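Local coordinates for protein putative methylthioribose-1-phosphate isomerase (Archaeoglobus fulgidus, PDB 1T5O) that probably catalyses the interconversion of methylthioribose-1-phosphate and methylthioribulose-1-phosphate, an isomerisation belonging to methionine biosynthesis, at residues K255-K267 and T312-Y324. Sequence-based numbering, arbitrary orientation.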
loop_
_atom_site.group_PDB
_atom_site.type_symbol
_atom_site.label_atom_id
_atom_site.label_comp_id
_atom_site.label_asym_id
_atom_site.label_seq_id
_atom_site.Cartn_x
_atom_site.Cartn_y
_atom_site.Cartn_z
ATOM N N LYS A 255 -7.757 -13.563 -10.196
ATOM C CA LYS A 255 -8.813 -14.549 -10.444
ATOM C C LYS A 255 -9.980 -13.896 -11.226
ATOM O O LYS A 255 -10.460 -14.434 -12.219
ATOM C CB LYS A 255 -9.296 -15.118 -9.095
ATOM C CG LYS A 255 -10.538 -15.985 -9.169
ATOM C CD LYS A 255 -10.448 -16.956 -10.337
ATOM C CE LYS A 255 -9.398 -18.003 -10.098
ATOM N NZ LYS A 255 -9.999 -19.052 -9.257
ATOM N N HIS A 256 -10.400 -12.712 -10.797
ATOM C CA HIS A 256 -11.490 -12.013 -11.472
ATOM C C HIS A 256 -11.159 -11.687 -12.931
ATOM O O HIS A 256 -12.050 -11.653 -13.788
ATOM C CB HIS A 256 -11.818 -10.704 -10.758
ATOM C CG HIS A 256 -13.008 -10.014 -11.338
ATOM N ND1 HIS A 256 -14.297 -10.450 -11.107
ATOM C CD2 HIS A 256 -13.108 -9.006 -12.240
ATOM C CE1 HIS A 256 -15.137 -9.742 -11.846
ATOM N NE2 HIS A 256 -14.441 -8.862 -12.543
ATOM N N HIS A 257 -9.880 -11.419 -13.198
ATOM C CA HIS A 257 -9.407 -11.096 -14.534
ATOM C C HIS A 257 -8.866 -12.272 -15.328
ATOM O O HIS A 257 -8.299 -12.089 -16.408
ATOM C CB HIS A 257 -8.336 -9.993 -14.458
ATOM C CG HIS A 257 -8.921 -8.641 -14.232
ATOM N ND1 HIS A 257 -9.092 -8.103 -12.977
ATOM C CD2 HIS A 257 -9.517 -7.785 -15.092
ATOM C CE1 HIS A 257 -9.764 -6.968 -13.072
ATOM N NE2 HIS A 257 -10.039 -6.753 -14.343
ATOM N N ASN A 258 -9.048 -13.474 -14.800
ATOM C CA ASN A 258 -8.582 -14.699 -15.459
ATOM C C ASN A 258 -7.097 -14.651 -15.784
ATOM O O ASN A 258 -6.660 -15.078 -16.860
ATOM C CB ASN A 258 -9.371 -14.935 -16.740
ATOM C CG ASN A 258 -10.839 -14.992 -16.496
ATOM O OD1 ASN A 258 -11.631 -14.378 -17.223
ATOM N ND2 ASN A 258 -11.235 -15.727 -15.464
ATOM N N ILE A 259 -6.309 -14.112 -14.860
ATOM C CA ILE A 259 -4.877 -14.029 -15.058
ATOM C C ILE A 259 -4.219 -15.169 -14.291
ATOM O O ILE A 259 -4.448 -15.311 -13.109
ATOM C CB ILE A 259 -4.354 -12.684 -14.562
ATOM C CG1 ILE A 259 -5.036 -11.585 -15.379
ATOM C CG2 ILE A 259 -2.838 -12.640 -14.666
ATOM C CD1 ILE A 259 -4.396 -10.223 -15.231
ATOM N N PRO A 260 -3.401 -16.002 -14.977
ATOM C CA PRO A 260 -2.742 -17.123 -14.284
ATOM C C PRO A 260 -1.985 -16.642 -13.053
ATOM O O PRO A 260 -1.249 -15.653 -13.126
ATOM C CB PRO A 260 -1.815 -17.716 -15.368
ATOM C CG PRO A 260 -2.608 -17.428 -16.675
ATOM C CD PRO A 260 -3.130 -16.015 -16.429
ATOM N N PHE A 261 -2.199 -17.324 -11.921
ATOM C CA PHE A 261 -1.548 -16.962 -10.656
ATOM C C PHE A 261 -0.710 -18.166 -10.197
ATOM O O PHE A 261 -1.234 -19.235 -9.867
ATOM C CB PHE A 261 -2.622 -16.599 -9.609
ATOM C CG PHE A 261 -2.063 -16.095 -8.302
ATOM C CD1 PHE A 261 -1.927 -14.722 -8.064
ATOM C CD2 PHE A 261 -1.725 -16.995 -7.281
ATOM C CE1 PHE A 261 -1.478 -14.245 -6.837
ATOM C CE2 PHE A 261 -1.271 -16.524 -6.041
ATOM C CZ PHE A 261 -1.148 -15.156 -5.818
ATOM N N TYR A 262 0.600 -17.996 -10.208
ATOM C CA TYR A 262 1.497 -19.082 -9.831
ATOM C C TYR A 262 2.214 -18.836 -8.518
ATOM O O TYR A 262 2.546 -17.699 -8.190
ATOM C CB TYR A 262 2.549 -19.290 -10.940
ATOM C CG TYR A 262 1.942 -19.669 -12.264
ATOM C CD1 TYR A 262 1.194 -20.845 -12.396
ATOM C CD2 TYR A 262 2.103 -18.841 -13.393
ATOM C CE1 TYR A 262 0.629 -21.185 -13.603
ATOM C CE2 TYR A 262 1.528 -19.176 -14.627
ATOM C CZ TYR A 262 0.800 -20.343 -14.722
ATOM O OH TYR A 262 0.260 -20.707 -15.920
ATOM N N VAL A 263 2.436 -19.910 -7.768
ATOM C CA VAL A 263 3.178 -19.816 -6.519
ATOM C C VAL A 263 4.417 -20.712 -6.692
ATOM O O VAL A 263 4.308 -21.914 -6.964
ATOM C CB VAL A 263 2.356 -20.321 -5.296
ATOM C CG1 VAL A 263 3.255 -20.318 -4.086
ATOM C CG2 VAL A 263 1.130 -19.408 -5.049
ATOM N N ALA A 264 5.591 -20.122 -6.566
ATOM C CA ALA A 264 6.824 -20.887 -6.719
ATOM C C ALA A 264 7.361 -21.208 -5.324
ATOM O O ALA A 264 7.652 -20.297 -4.547
ATOM C CB ALA A 264 7.862 -20.053 -7.520
ATOM N N ALA A 265 7.483 -22.492 -4.993
ATOM C CA ALA A 265 8.017 -22.865 -3.668
ATOM C C ALA A 265 8.506 -24.285 -3.675
ATOM O O ALA A 265 7.872 -25.143 -4.266
ATOM C CB ALA A 265 6.954 -22.716 -2.585
ATOM N N PRO A 266 9.623 -24.557 -2.975
ATOM C CA PRO A 266 10.168 -25.916 -2.924
ATOM C C PRO A 266 9.359 -26.818 -2.013
ATOM O O PRO A 266 8.548 -26.356 -1.218
ATOM C CB PRO A 266 11.597 -25.708 -2.414
ATOM C CG PRO A 266 11.436 -24.583 -1.457
ATOM C CD PRO A 266 10.454 -23.627 -2.182
ATOM N N LYS A 267 9.583 -28.123 -2.159
ATOM C CA LYS A 267 8.881 -29.129 -1.369
ATOM C C LYS A 267 8.897 -28.809 0.123
ATOM O O LYS A 267 7.885 -28.963 0.817
ATOM C CB LYS A 267 9.513 -30.520 -1.609
ATOM C CG LYS A 267 8.902 -31.659 -0.769
ATOM C CD LYS A 267 9.459 -33.030 -1.221
ATOM C CE LYS A 267 8.932 -34.151 -0.348
ATOM N NZ LYS A 267 9.401 -35.472 -0.869
ATOM N N THR A 312 -3.972 -17.473 0.889
ATOM C CA THR A 312 -4.569 -17.408 -0.439
ATOM C C THR A 312 -5.160 -18.814 -0.660
ATOM O O THR A 312 -4.420 -19.807 -0.623
ATOM C CB THR A 312 -3.493 -17.129 -1.547
ATOM O OG1 THR A 312 -2.991 -15.791 -1.425
ATOM C CG2 THR A 312 -4.084 -17.320 -2.928
ATOM N N PRO A 313 -6.489 -18.919 -0.877
ATOM C CA PRO A 313 -7.078 -20.248 -1.099
ATOM C C PRO A 313 -6.483 -20.873 -2.363
ATOM O O PRO A 313 -6.215 -20.168 -3.351
ATOM C CB PRO A 313 -8.575 -19.955 -1.227
ATOM C CG PRO A 313 -8.613 -18.534 -1.792
ATOM C CD PRO A 313 -7.491 -17.844 -1.053
ATOM N N LEU A 314 -6.288 -22.194 -2.349
ATOM C CA LEU A 314 -5.699 -22.855 -3.510
ATOM C C LEU A 314 -6.584 -22.741 -4.745
ATOM O O LEU A 314 -6.121 -22.957 -5.864
ATOM C CB LEU A 314 -5.390 -24.322 -3.189
ATOM C CG LEU A 314 -4.183 -24.412 -2.250
ATOM C CD1 LEU A 314 -3.968 -25.873 -1.847
ATOM C CD2 LEU A 314 -2.935 -23.836 -2.938
ATOM N N GLU A 315 -7.855 -22.396 -4.536
ATOM C CA GLU A 315 -8.781 -22.221 -5.647
ATOM C C GLU A 315 -8.327 -21.026 -6.509
ATOM O O GLU A 315 -8.703 -20.908 -7.675
ATOM C CB GLU A 315 -10.208 -21.967 -5.119
ATOM C CG GLU A 315 -11.298 -22.569 -6.001
ATOM C CD GLU A 315 -12.015 -21.521 -6.827
ATOM O OE1 GLU A 315 -12.515 -20.546 -6.208
ATOM O OE2 GLU A 315 -12.091 -21.669 -8.077
ATOM N N ASN A 316 -7.535 -20.128 -5.930
ATOM C CA ASN A 316 -7.027 -18.959 -6.657
ATOM C C ASN A 316 -5.598 -19.182 -7.171
ATOM O O ASN A 316 -4.932 -18.235 -7.591
ATOM C CB ASN A 316 -7.011 -17.721 -5.749
ATOM C CG ASN A 316 -8.405 -17.204 -5.414
ATOM O OD1 ASN A 316 -9.405 -17.866 -5.677
ATOM N ND2 ASN A 316 -8.467 -16.008 -4.800
ATOM N N VAL A 317 -5.114 -20.420 -7.103
ATOM C CA VAL A 317 -3.760 -20.732 -7.576
ATOM C C VAL A 317 -3.870 -21.633 -8.811
ATOM O O VAL A 317 -4.427 -22.741 -8.741
ATOM C CB VAL A 317 -2.957 -21.448 -6.478
ATOM C CG1 VAL A 317 -1.566 -21.842 -7.007
ATOM C CG2 VAL A 317 -2.841 -20.513 -5.242
ATOM N N THR A 318 -3.361 -21.142 -9.934
ATOM C CA THR A 318 -3.410 -21.865 -11.210
ATOM C C THR A 318 -2.503 -23.094 -11.179
ATOM O O THR A 318 -2.844 -24.151 -11.720
ATOM C CB THR A 318 -2.968 -20.933 -12.374
ATOM O OG1 THR A 318 -3.721 -19.708 -12.308
ATOM C CG2 THR A 318 -3.203 -21.616 -13.744
ATOM N N ALA A 319 -1.337 -22.946 -10.553
ATOM C CA ALA A 319 -0.420 -24.063 -10.431
ATOM C C ALA A 319 0.673 -23.713 -9.439
ATOM O O ALA A 319 0.971 -22.535 -9.221
ATOM C CB ALA A 319 0.210 -24.401 -11.829
ATOM N N LEU A 320 1.271 -24.748 -8.854
ATOM C CA LEU A 320 2.377 -24.599 -7.928
ATOM C C LEU A 320 3.638 -24.983 -8.732
ATOM O O LEU A 320 3.646 -25.976 -9.442
ATOM C CB LEU A 320 2.185 -25.553 -6.728
ATOM C CG LEU A 320 0.889 -25.367 -5.930
ATOM C CD1 LEU A 320 0.705 -26.504 -4.935
ATOM C CD2 LEU A 320 0.907 -24.013 -5.209
ATOM N N ILE A 321 4.689 -24.173 -8.638
ATOM C CA ILE A 321 5.933 -24.450 -9.329
ATOM C C ILE A 321 6.941 -24.879 -8.269
ATOM O O ILE A 321 7.341 -24.064 -7.447
ATOM C CB ILE A 321 6.484 -23.191 -10.037
ATOM C CG1 ILE A 321 5.450 -22.631 -11.018
ATOM C CG2 ILE A 321 7.766 -23.556 -10.789
ATOM C CD1 ILE A 321 5.827 -21.239 -11.562
ATOM N N THR A 322 7.368 -26.136 -8.314
ATOM C CA THR A 322 8.310 -26.679 -7.319
ATOM C C THR A 322 9.548 -27.279 -8.007
ATOM O O THR A 322 9.597 -27.330 -9.232
ATOM C CB THR A 322 7.612 -27.800 -6.486
ATOM O OG1 THR A 322 7.555 -29.019 -7.247
ATOM C CG2 THR A 322 6.174 -27.364 -6.106
ATOM N N GLU A 323 10.537 -27.736 -7.236
ATOM C CA GLU A 323 11.736 -28.328 -7.842
ATOM C C GLU A 323 11.438 -29.758 -8.303
ATOM O O GLU A 323 12.280 -30.427 -8.918
ATOM C CB GLU A 323 12.923 -28.327 -6.864
ATOM C CG GLU A 323 12.886 -29.395 -5.754
ATOM C CD GLU A 323 12.108 -28.936 -4.533
ATOM O OE1 GLU A 323 11.021 -28.333 -4.697
ATOM O OE2 GLU A 323 12.580 -29.202 -3.404
ATOM N N TYR A 324 10.231 -30.220 -8.000
ATOM C CA TYR A 324 9.783 -31.553 -8.388
ATOM C C TYR A 324 8.892 -31.454 -9.621
ATOM O O TYR A 324 8.457 -32.473 -10.173
ATOM C CB TYR A 324 8.992 -32.207 -7.249
ATOM C CG TYR A 324 9.856 -32.761 -6.148
ATOM C CD1 TYR A 324 10.096 -34.132 -6.060
ATOM C CD2 TYR A 324 10.429 -31.922 -5.191
ATOM C CE1 TYR A 324 10.887 -34.665 -5.027
ATOM C CE2 TYR A 324 11.226 -32.431 -4.167
ATOM C CZ TYR A 324 11.451 -33.810 -4.087
ATOM O OH TYR A 324 12.232 -34.336 -3.075
#
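NZ of Lys255, a residue in the last turn of helix 247-256, is gripped twice by Glu315: it donates to the backbone Glu315 O at 2.8 Å, from a position tilted 33° off the carbonyl plane, and forms a longer salt bridge to the carboxylate. Bends at every torsion after the first (chi2 to chi4) curl the lysine chain round to this 3-10 turn. The turn leads into strand 319-322, which lies parallel to strand 261-264; the two are the fifth and sixth strands of the Rossmann-like order 3-2-1-4-5-6. Thr318 opens the pairing with a two-way clasp on Phe261: its OG1, anti to the carbonyl carbon (chi1 -51°), receives Phe261 N at 2.9 Å, while Thr318 N donates to Phe261 O. The ladder continues with a weak bond from Val263 N to Ala319 O, then from Ile321 N to Val263 O (2.8 Å), nearly straight at 173°, and from Ala265 N to Ile321 O. On one face of the sheet, Tyr262 turns its ring edge to Ala319 O, with CE1 3.7 Å from Ala319 CB; Ile321 CD1 packs on Tyr262 CB, and Met136 of helix 111-141 touches Ala264 and Ile321. Val263 and Leu320 occupy the other face, Leu320 CD2 meeting Val263 CB at 4.0 Å. Beyond the strands, Glu323, bent at chi2, brings its carboxylate against CA and CB of Pro266, and OE1 takes Lys267 N at 2.9 Å through its syn lone pair. Replacing Glu323 with an alanine would probably leave Lys267 N without this acceptor and let the turn after Pro266 shift away from strand 319-322. Thr322 OG1, also hydrogen-bonded to Gly325 O, accepts from Tyr324 N in an ST turn, and the tyrosine lies beside Lys267, whose extended chain runs obliquely past the ring, CD 3.5 Å from Tyr324 CE2, before NZ bonds to Leu339 O.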